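Local coordinates for protein lactoylglutathione lyase (Pseudomonas aeruginosa, PDB 4MTS) that belongs to the glyoxalase/bleomycin resistance/dioxygenase superfamily and, as a dimer, binds a nickel ion at a site lined by both subunits, at residues A[18-23]-A[113-118]; A[77-82]-A[121-126]. All blocks are in the same frame, centred on the assembly; numbering follows the deposited sequence.

Contacts 1 and 2 both reach the same sheet, contact 1 by a helix packed on the end of strand 109-114, contact 2 as a strand pair; their centres lie about 14 Å apart. Strands 109-114 and 120-125 are antiparallel neighbours, so 113-118 leads through a turn into 121-126, and L113 N sits 2.8 Å from V121 O in a probable hydrogen bond. V121 belongs to both surroundings: its CG2 is 4.1 Å from F19 CE2 on the helix of contact 1. The nickel ion belongs to contact 2, where E122 binds it together with H74 and with H5 and E56 of the second subunit. Contact 1 stands back from the metal, with the L113 side chain about 13 Å away.

Contact 1: residues A[18-23]-A[113-118]; sequences EFYTRA and LEDPDG
F19 and Y20, on helix 13-23 of this glyoxalase-superfamily fold, meet the end of strand 109-114 and the type I beta turn D115-G118 that follows it. Apolar packing centres on the F19 ring. D115 sits over one face in a CH-pi contact, its CA 3.7 Å from the ring centroid and only 7° off the normal. D115 CB lies over the same face, 3.5 Å from F19 CD2. At the root of the ring P116 CD packs 3.5 Å from F19 CB, and at the far end L113 CD1 comes to 4.1 Å from F19 CZ. Y94 adds an edge-to-face ring contact, and V121 of the adjacent strand touches both aromatic side chains.

The polar link is a single hydrogen bond from the Y20 hydroxyl to the D115 carboxylate, whose plane is turned 87° from the tyrosine ring. The other carboxylate oxygen, OD1, serves the turn itself, taking a weak bond from D117 N and a hydrogen bond from Y119 N. One aspartate thus ties turn to helix: Y20 OH meets D115 OD2 at 2.6 Å on its anti side, 20° out of the carboxylate plane.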
loop_
_atom_site.group_PDB
_atom_site.type_symbol
_atom_site.label_atom_id
_atom_site.label_comp_id
_atom_site.label_asym_id
_atom_site.label_seq_id
_atom_site.Cartn_x
_atom_site.Cartn_y
_atom_site.Cartn_z
ATOM N N GLU A 18 -14.834 -4.579 -9.266
ATOM C CA GLU A 18 -15.493 -5.891 -9.255
ATOM C C GLU A 18 -14.604 -6.892 -8.505
ATOM O O GLU A 18 -15.108 -7.640 -7.690
ATOM C CB GLU A 18 -15.730 -6.378 -10.685
ATOM C CG GLU A 18 -16.763 -5.556 -11.444
ATOM C CD GLU A 18 -18.065 -5.380 -10.685
ATOM O OE1 GLU A 18 -18.712 -6.403 -10.376
ATOM O OE2 GLU A 18 -18.381 -4.229 -10.309
ATOM N N PHE A 19 -13.296 -6.871 -8.760
ATOM C CA PHE A 19 -12.374 -7.767 -8.035
ATOM C C PHE A 19 -12.395 -7.482 -6.544
ATOM O O PHE A 19 -12.570 -8.407 -5.757
ATOM C CB PHE A 19 -10.951 -7.631 -8.588
ATOM C CG PHE A 19 -9.904 -8.387 -7.799
ATOM C CD1 PHE A 19 -9.683 -9.746 -8.023
ATOM C CD2 PHE A 19 -9.118 -7.737 -6.855
ATOM C CE1 PHE A 19 -8.716 -10.448 -7.285
ATOM C CE2 PHE A 19 -8.159 -8.441 -6.112
ATOM C CZ PHE A 19 -7.962 -9.790 -6.330
ATOM N N TYR A 20 -12.097 -6.218 -6.133
ATOM C CA TYR A 20 -12.023 -5.914 -4.714
ATOM C C TYR A 20 -13.294 -6.169 -3.939
ATOM O O TYR A 20 -13.223 -6.661 -2.811
ATOM C CB TYR A 20 -11.430 -4.503 -4.463
ATOM C CG TYR A 20 -9.961 -4.511 -4.839
ATOM C CD1 TYR A 20 -9.012 -5.080 -3.992
ATOM C CD2 TYR A 20 -9.540 -4.067 -6.090
ATOM C CE1 TYR A 20 -7.666 -5.152 -4.360
ATOM C CE2 TYR A 20 -8.209 -4.175 -6.487
ATOM C CZ TYR A 20 -7.269 -4.689 -5.600
ATOM O OH TYR A 20 -5.940 -4.760 -5.968
ATOM N N THR A 21 -14.458 -5.879 -4.557
ATOM C CA THR A 21 -15.723 -6.088 -3.855
ATOM C C THR A 21 -16.207 -7.521 -3.930
ATOM O O THR A 21 -16.736 -7.997 -2.938
ATOM C CB THR A 21 -16.839 -5.122 -4.339
ATOM O OG1 THR A 21 -17.108 -5.384 -5.722
ATOM C CG2 THR A 21 -16.489 -3.663 -4.123
ATOM N N ARG A 22 -16.110 -8.174 -5.097
ATOM C CA ARG A 22 -16.628 -9.546 -5.275
ATOM C C ARG A 22 -15.694 -10.622 -4.739
ATOM O O ARG A 22 -16.131 -11.476 -3.966
ATOM C CB ARG A 22 -16.949 -9.853 -6.735
ATOM C CG ARG A 22 -18.042 -9.033 -7.393
ATOM C CD ARG A 22 -18.445 -9.719 -8.697
ATOM N NE ARG A 22 -18.275 -8.880 -9.886
ATOM C CZ ARG A 22 -18.496 -9.289 -11.139
ATOM N NH1 ARG A 22 -18.886 -10.536 -11.381
ATOM N NH2 ARG A 22 -18.310 -8.460 -12.158
ATOM N N ALA A 23 -14.434 -10.647 -5.218
ATOM C CA ALA A 23 -13.473 -11.647 -4.762
ATOM C C ALA A 23 -13.026 -11.397 -3.322
ATOM O O ALA A 23 -12.847 -12.357 -2.557
ATOM C CB ALA A 23 -12.269 -11.692 -5.705
ATOM N N LEU A 113 -2.985 -13.652 -4.697
ATOM C CA LEU A 113 -3.907 -13.435 -5.814
ATOM C C LEU A 113 -3.311 -12.336 -6.655
ATOM O O LEU A 113 -2.441 -11.587 -6.184
ATOM C CB LEU A 113 -5.280 -12.926 -5.299
ATOM C CG LEU A 113 -5.997 -13.662 -4.157
ATOM C CD1 LEU A 113 -7.377 -12.993 -3.868
ATOM C CD2 LEU A 113 -6.197 -15.150 -4.504
ATOM N N GLU A 114 -3.819 -12.184 -7.891
ATOM C CA GLU A 114 -3.484 -11.015 -8.668
ATOM C C GLU A 114 -4.782 -10.374 -9.038
ATOM O O GLU A 114 -5.719 -11.078 -9.437
ATOM C CB GLU A 114 -2.666 -11.305 -9.904
ATOM C CG GLU A 114 -1.175 -11.276 -9.656
ATOM C CD GLU A 114 -0.400 -11.493 -10.943
ATOM O OE1 GLU A 114 0.832 -11.699 -10.866
ATOM O OE2 GLU A 114 -1.029 -11.479 -12.027
ATOM N N ASP A 115 -4.866 -9.049 -8.903
ATOM C CA ASP A 115 -6.079 -8.339 -9.314
ATOM C C ASP A 115 -6.059 -8.211 -10.854
ATOM O O ASP A 115 -5.081 -8.622 -11.523
ATOM C CB ASP A 115 -6.168 -6.942 -8.594
ATOM C CG ASP A 115 -5.261 -5.807 -9.076
ATOM O OD1 ASP A 115 -4.588 -5.966 -10.124
ATOM O OD2 ASP A 115 -5.316 -4.729 -8.485
ATOM N N PRO A 116 -7.118 -7.651 -11.475
ATOM C CA PRO A 116 -7.140 -7.569 -12.951
ATOM C C PRO A 116 -5.977 -6.840 -13.606
ATOM O O PRO A 116 -5.604 -7.170 -14.735
ATOM C CB PRO A 116 -8.490 -6.892 -13.246
ATOM C CG PRO A 116 -9.351 -7.292 -12.097
ATOM C CD PRO A 116 -8.402 -7.188 -10.907
ATOM N N ASP A 117 -5.396 -5.842 -12.904
ATOM C CA ASP A 117 -4.243 -5.117 -13.403
ATOM C C ASP A 117 -2.921 -5.848 -13.135
ATOM O O ASP A 117 -1.876 -5.367 -13.575
ATOM C CB ASP A 117 -4.194 -3.712 -12.818
ATOM C CG ASP A 117 -5.325 -2.881 -13.364
ATOM O OD1 ASP A 117 -5.117 -2.208 -14.393
ATOM O OD2 ASP A 117 -6.425 -2.932 -12.780
ATOM N N GLY A 118 -2.970 -6.933 -12.378
ATOM C CA GLY A 118 -1.754 -7.682 -12.079
ATOM C C GLY A 118 -1.094 -7.350 -10.756
ATOM O O GLY A 118 -0.029 -7.902 -10.460
#

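Contact 2: residues A[77-82]-A[121-126]; sequences IEVEDA and VELIQK. With NI (nickel (II) ion), chain E.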
loop_
_atom_site.group_PDB
_atom_site.type_symbol
_atom_site.label_atom_id
_atom_site.label_comp_id
_atom_site.label_asym_id
_atom_site.label_seq_id
_atom_site.Cartn_x
_atom_site.Cartn_y
_atom_site.Cartn_z
ATOM N N ILE A 77 -3.953 -8.875 3.073
ATOM C CA ILE A 77 -5.280 -8.913 3.720
ATOM C C ILE A 77 -5.391 -10.121 4.663
ATOM O O ILE A 77 -4.939 -11.207 4.329
ATOM C CB ILE A 77 -6.398 -8.902 2.643
ATOM C CG1 ILE A 77 -6.314 -7.589 1.803
ATOM C CG2 ILE A 77 -7.793 -9.010 3.287
ATOM C CD1 ILE A 77 -7.056 -7.687 0.489
ATOM N N GLU A 78 -5.937 -9.897 5.847
ATOM C CA GLU A 78 -6.149 -10.961 6.819
ATOM C C GLU A 78 -7.430 -11.683 6.453
ATOM O O GLU A 78 -8.438 -11.036 6.232
ATOM C CB GLU A 78 -6.213 -10.393 8.242
ATOM C CG GLU A 78 -6.454 -11.450 9.304
ATOM C CD GLU A 78 -6.350 -10.856 10.692
ATOM O OE1 GLU A 78 -7.239 -10.063 11.073
ATOM O OE2 GLU A 78 -5.317 -11.099 11.351
ATOM N N VAL A 79 -7.383 -13.022 6.356
ATOM C CA VAL A 79 -8.566 -13.815 5.982
ATOM C C VAL A 79 -8.834 -14.943 7.009
ATOM O O VAL A 79 -7.906 -15.414 7.666
ATOM C CB VAL A 79 -8.476 -14.375 4.532
ATOM C CG1 VAL A 79 -8.411 -13.257 3.492
ATOM C CG2 VAL A 79 -7.299 -15.341 4.363
ATOM N N GLU A 80 -10.091 -15.383 7.116
ATOM C CA GLU A 80 -10.478 -16.471 8.028
ATOM C C GLU A 80 -9.889 -17.805 7.547
ATOM O O GLU A 80 -9.350 -18.574 8.348
ATOM C CB GLU A 80 -12.019 -16.548 8.107
ATOM C CG GLU A 80 -12.523 -17.216 9.378
ATOM C CD GLU A 80 -14.015 -17.496 9.405
ATOM O OE1 GLU A 80 -14.686 -17.023 10.350
ATOM O OE2 GLU A 80 -14.512 -18.194 8.492
ATOM N N ASP A 81 -9.948 -18.046 6.235
ATOM C CA ASP A 81 -9.488 -19.275 5.602
ATOM C C ASP A 81 -8.988 -18.930 4.219
ATOM O O ASP A 81 -9.789 -18.635 3.336
ATOM C CB ASP A 81 -10.690 -20.244 5.475
ATOM C CG ASP A 81 -10.342 -21.663 5.097
ATOM O OD1 ASP A 81 -9.570 -21.852 4.136
ATOM O OD2 ASP A 81 -10.884 -22.584 5.728
ATOM N N ALA A 82 -7.668 -18.996 4.016
ATOM C CA ALA A 82 -7.038 -18.680 2.742
ATOM C C ALA A 82 -7.445 -19.605 1.598
ATOM O O ALA A 82 -7.639 -19.121 0.487
ATOM C CB ALA A 82 -5.527 -18.633 2.902
ATOM N N VAL A 121 -1.928 -9.455 -4.322
ATOM C CA VAL A 121 -2.654 -9.405 -3.059
ATOM C C VAL A 121 -2.227 -10.612 -2.248
ATOM O O VAL A 121 -2.381 -11.755 -2.685
ATOM C CB VAL A 121 -4.201 -9.334 -3.248
ATOM C CG1 VAL A 121 -4.904 -9.357 -1.901
ATOM C CG2 VAL A 121 -4.602 -8.098 -4.052
ATOM N N GLU A 122 -1.655 -10.349 -1.083
ATOM C CA GLU A 122 -1.201 -11.403 -0.182
ATOM C C GLU A 122 -2.306 -11.701 0.813
ATOM O O GLU A 122 -2.785 -10.804 1.526
ATOM C CB GLU A 122 0.066 -10.908 0.543
ATOM C CG GLU A 122 0.686 -11.914 1.519
ATOM C CD GLU A 122 2.015 -11.426 2.056
ATOM O OE1 GLU A 122 2.032 -10.354 2.694
ATOM O OE2 GLU A 122 3.055 -12.050 1.739
ATOM N N LEU A 123 -2.706 -12.960 0.879
ATOM C CA LEU A 123 -3.709 -13.382 1.873
ATOM C C LEU A 123 -3.000 -14.070 3.026
ATOM O O LEU A 123 -2.204 -14.974 2.796
ATOM C CB LEU A 123 -4.731 -14.344 1.240
ATOM C CG LEU A 123 -5.407 -13.901 -0.041
ATOM C CD1 LEU A 123 -6.402 -14.982 -0.524
ATOM C CD2 LEU A 123 -6.096 -12.534 0.117
ATOM N N ILE A 124 -3.264 -13.637 4.252
ATOM C CA ILE A 124 -2.631 -14.219 5.442
ATOM C C ILE A 124 -3.724 -14.718 6.355
ATOM O O ILE A 124 -4.557 -13.939 6.813
ATOM C CB ILE A 124 -1.660 -13.237 6.149
ATOM C CG1 ILE A 124 -0.621 -12.699 5.142
ATOM C CG2 ILE A 124 -0.972 -13.959 7.362
ATOM C CD1 ILE A 124 0.435 -11.661 5.720
ATOM N N GLN A 125 -3.770 -16.030 6.573
ATOM C CA GLN A 125 -4.810 -16.626 7.412
ATOM C C GLN A 125 -4.711 -16.200 8.871
ATOM O O GLN A 125 -3.640 -16.305 9.468
ATOM C CB GLN A 125 -4.766 -18.159 7.290
ATOM C CG GLN A 125 -5.952 -18.849 7.971
ATOM C CD GLN A 125 -6.095 -20.208 7.365
ATOM O OE1 GLN A 125 -6.182 -20.353 6.142
ATOM N NE2 GLN A 125 -6.041 -21.229 8.198
ATOM N N LYS A 126 -5.838 -15.754 9.452
ATOM C CA LYS A 126 -5.957 -15.299 10.844
ATOM C C LYS A 126 -5.436 -16.334 11.827
ATOM O O LYS A 126 -5.684 -17.536 11.657
ATOM C CB LYS A 126 -7.408 -14.912 11.167
ATOM C CG LYS A 126 -7.528 -13.890 12.298
ATOM C CD LYS A 126 -8.964 -13.427 12.493
ATOM C CE LYS A 126 -9.181 -12.839 13.866
ATOM N NZ LYS A 126 -10.579 -12.364 14.052
HETATM NI NI NI E . 3.591 -8.966 3.062
HETATM O O HOH W 1 -8.387 -18.107 10.762
HETATM O O HOH W 2 -6.377 -22.264 4.323
#
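Q125 sends its side-chain amide oxygen across to the start of helix 82-91, where it takes up the first N-H: A82 N donates to Q125 OE1 at 2.9 Å, the oxygen being met 30° out of its carbonyl plane. The setting is the parallel pair of strands 72-79 and 120-125 in the C-terminal sheet of this glyoxalase-superfamily fold. With CG anti to its backbone N (chi1 -171°), Q125 lays CG 3.4 Å from E80 O on the way to that helix end. There D81, the N-cap, accepts from V84 N, and a water donates to both D81 OD1 and Q125 OE1.

Four backbone bonds hold the ladder: I77 N to E122 O, I124 N to I77 O, V79 N to I124 O and K126 N to V79 O. I77, V79, L123 and Q125 share one face. V79 CG1 meets L123 CD2 at 4.2 Å, and I77 CD1 presses on V121 CG1 at 3.6 Å.

E78 and I124 share the other face. Just beyond the strand, K126 CG comes to 3.6 Å from E78 CD, the two side chains crossing at a slant. The lysine NZ stays 5.0 Å from E78 OE1, which forms its salt bridge with R2 of the second subunit; E78 also pairs with a strand of that subunit, carrying the sheet across the interface. The extended side chain of E122 brings this strand to the metal site, where OE2 is hydrogen-bonded to a glycerol, probably from the crystallisation liquor, and OE1 binds the nickel ion at 2.1 Å.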